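Local atomic coordinates of haloacid delahogenase-like family hydrolase (Xanthomonas campestris pv. campestris, PDB entry 2PKE), a protein that probably acts as a magnesium-dependent phosphatase of the haloacid dehalogenase-like hydrolase family. Residues A123-D127 against Y128-L132. Sequence-based numbering, arbitrary orientation.
Sequences AIAAD and YAVVL
I124 and Y128 meet where helix 117-125 turns into strand 129-135, and both backbone and side chains join them. Y128 N donates to I124 O at 3.0 Å; the bond is bent, 135° at the hydrogen. The same oxygen also accepts from D127 N at 2.9 Å, so two successive amides grip one carbonyl and fix the turn.

The tightly packed part is the inner side, where I124 and V130 are both buried. With chi1 of I124 at -69°, CG2 stands anti to the backbone N and is the branch that reaches the following segment: it comes obliquely, from above the ring plane, to Y128 CD2 at 3.8 Å and touches V130 CG1 at 4.0 Å. V130 CG1 also rests on A125, 4.0 Å from A125 CB, which makes a small apolar cluster of I124, A125 and V130. W236 and V240 of helix 236-250 and V16 of strand 15-18 cover I124, and F18 adjoins V130. A CA-H...O contact from A125 CA to Y128 O (3.4 Å) brings A125 against the residue that precedes strand 129-135.

The Y128 ring has I124 O near its plane at the edge. D127 O, over one face, is hydrogen-bonded to Q11; D127 CB lies on that same side of the ring plane, opposite I124 CG2, 3.5 Å from Y128 CE2. The ring's hydroxyl is hydrogen-bonded to D244, tying the turn to helix 236-250. The solvent side is at A126, which is exposed and whose CB points away from the strand.

The parallel strand 129-135, next to 15-18 in the sheet, thus receives the chain from a helix packed on that sheet, a helix-to-strand connection characteristic of the Rossmann-like alpha/beta core of HAD hydrolases, here away from the magnesium site.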
ATOM      1  N   ALA A 123     -21.674 -18.086   0.659  1.00 24.81           N
ATOM      2  CA  ALA A 123     -23.117 -17.992   0.937  1.00 22.01           C
ATOM      3  C   ALA A 123     -23.602 -16.547   0.835  1.00 24.00           C
ATOM      4  O   ALA A 123     -24.636 -16.273   0.213  1.00 26.05           O
ATOM      5  CB  ALA A 123     -23.467 -18.601   2.335  1.00 23.64           C
ATOM      6  N   ILE A 124     -22.846 -15.620   1.441  1.00 20.63           N
ATOM      7  CA  ILE A 124     -23.196 -14.206   1.397  1.00 19.46           C
ATOM      8  C   ILE A 124     -23.094 -13.671  -0.030  1.00 19.37           C
ATOM      9  O   ILE A 124     -24.014 -12.984  -0.498  1.00 22.18           O
ATOM     10  CB  ILE A 124     -22.350 -13.388   2.340  1.00 18.32           C
ATOM     11  CG1 ILE A 124     -22.732 -13.745   3.787  1.00 16.49           C
ATOM     12  CG2 ILE A 124     -22.526 -11.875   2.041  1.00 18.05           C
ATOM     13  CD1 ILE A 124     -21.675 -13.399   4.869  1.00 16.93           C
ATOM     14  N   ALA A 125     -22.026 -14.053  -0.724  1.00 24.62           N
ATOM     15  CA  ALA A 125     -21.743 -13.543  -2.065  1.00 24.27           C
ATOM     16  C   ALA A 125     -22.820 -13.936  -3.059  1.00 26.63           C
ATOM     17  O   ALA A 125     -22.900 -13.352  -4.110  1.00 31.17           O
ATOM     18  CB  ALA A 125     -20.423 -14.017  -2.529  1.00 22.46           C
ATOM     19  N   ALA A 126     -23.632 -14.930  -2.734  1.00 30.48           N
ATOM     20  CA  ALA A 126     -24.762 -15.346  -3.580  1.00 28.75           C
ATOM     21  C   ALA A 126     -25.842 -14.267  -3.654  1.00 28.84           C
ATOM     22  O   ALA A 126     -26.519 -14.152  -4.671  1.00 27.46           O
ATOM     23  CB  ALA A 126     -25.365 -16.679  -3.048  1.00 29.70           C
ATOM     24  N   ASP A 127     -25.998 -13.474  -2.584  1.00 26.71           N
ATOM     25  CA  ASP A 127     -27.079 -12.465  -2.477  1.00 26.82           C
ATOM     26  C   ASP A 127     -26.646 -10.996  -2.404  1.00 23.67           C
ATOM     27  O   ASP A 127     -27.482 -10.101  -2.525  1.00 25.64           O
ATOM     28  CB  ASP A 127     -27.917 -12.740  -1.218  1.00 27.59           C
ATOM     29  CG  ASP A 127     -28.555 -14.100  -1.232  1.00 32.49           C
ATOM     30  OD1 ASP A 127     -29.165 -14.412  -2.245  1.00 34.25           O
ATOM     31  OD2 ASP A 127     -28.442 -14.851  -0.243  1.00 45.98           O
ATOM     32  N   TYR A 128     -25.359 -10.785  -2.121  1.00 21.56           N
ATOM     33  CA  TYR A 128     -24.788  -9.471  -1.850  1.00 22.40           C
ATOM     34  C   TYR A 128     -23.458  -9.337  -2.585  1.00 24.00           C
ATOM     35  O   TYR A 128     -22.774 -10.349  -2.763  1.00 28.57           O
ATOM     36  CB  TYR A 128     -24.509  -9.351  -0.364  1.00 17.32           C
ATOM     37  CG  TYR A 128     -25.739  -9.554   0.460  1.00 18.40           C
ATOM     38  CD1 TYR A 128     -26.633  -8.511   0.648  1.00 24.01           C
ATOM     39  CD2 TYR A 128     -26.045 -10.792   1.002  1.00 20.83           C
ATOM     40  CE1 TYR A 128     -27.807  -8.692   1.398  1.00 19.79           C
ATOM     41  CE2 TYR A 128     -27.218 -10.967   1.776  1.00 25.42           C
ATOM     42  CZ  TYR A 128     -28.106  -9.927   1.942  1.00 23.31           C
ATOM     43  OH  TYR A 128     -29.316 -10.089   2.677  1.00 22.16           O
ATOM     44  N   ALA A 129     -23.101  -8.117  -2.998  1.00 23.93           N
ATOM     45  CA  ALA A 129     -21.729  -7.774  -3.371  1.00 21.16           C
ATOM     46  C   ALA A 129     -20.879  -7.970  -2.156  1.00 23.24           C
ATOM     47  O   ALA A 129     -21.352  -7.735  -1.030  1.00 24.44           O
ATOM     48  CB  ALA A 129     -21.608  -6.327  -3.811  1.00 22.34           C
ATOM     49  N   VAL A 130     -19.627  -8.371  -2.364  1.00 23.63           N
ATOM     50  CA  VAL A 130     -18.672  -8.530  -1.234  1.00 23.38           C
ATOM     51  C   VAL A 130     -17.379  -7.751  -1.511  1.00 24.41           C
ATOM     52  O   VAL A 130     -16.970  -7.616  -2.649  1.00 21.62           O
ATOM     53  CB  VAL A 130     -18.349 -10.002  -0.910  1.00 26.67           C
ATOM     54  CG1 VAL A 130     -19.608 -10.750  -0.418  1.00 16.51           C
ATOM     55  CG2 VAL A 130     -17.668 -10.709  -2.109  1.00 26.83           C
ATOM     56  N   VAL A 131     -16.743  -7.206  -0.472  1.00 24.59           N
ATOM     57  CA  VAL A 131     -15.485  -6.494  -0.635  1.00 21.38           C
ATOM     58  C   VAL A 131     -14.595  -6.836   0.572  1.00 17.65           C
ATOM     59  O   VAL A 131     -15.059  -6.956   1.690  1.00 19.68           O
ATOM     60  CB  VAL A 131     -15.687  -4.921  -0.792  1.00 25.22           C
ATOM     61  CG1 VAL A 131     -16.614  -4.326   0.326  1.00 18.77           C
ATOM     62  CG2 VAL A 131     -14.303  -4.191  -0.883  1.00 23.73           C
ATOM     63  N   LEU A 132     -13.308  -6.954   0.345  1.00 21.07           N
ATOM     64  CA  LEU A 132     -12.356  -7.089   1.468  1.00 16.38           C
ATOM     65  C   LEU A 132     -11.797  -5.715   1.752  1.00 19.60           C
ATOM     66  O   LEU A 132     -11.229  -5.106   0.858  1.00 21.83           O
ATOM     67  CB  LEU A 132     -11.211  -8.016   1.114  1.00 22.27           C
ATOM     68  CG  LEU A 132     -10.488  -8.551   2.355  1.00 22.77           C
ATOM     69  CD1 LEU A 132      -9.935  -9.921   2.049  1.00 42.38           C
ATOM     70  CD2 LEU A 132      -9.413  -7.609   2.809  1.00 31.99           C
TER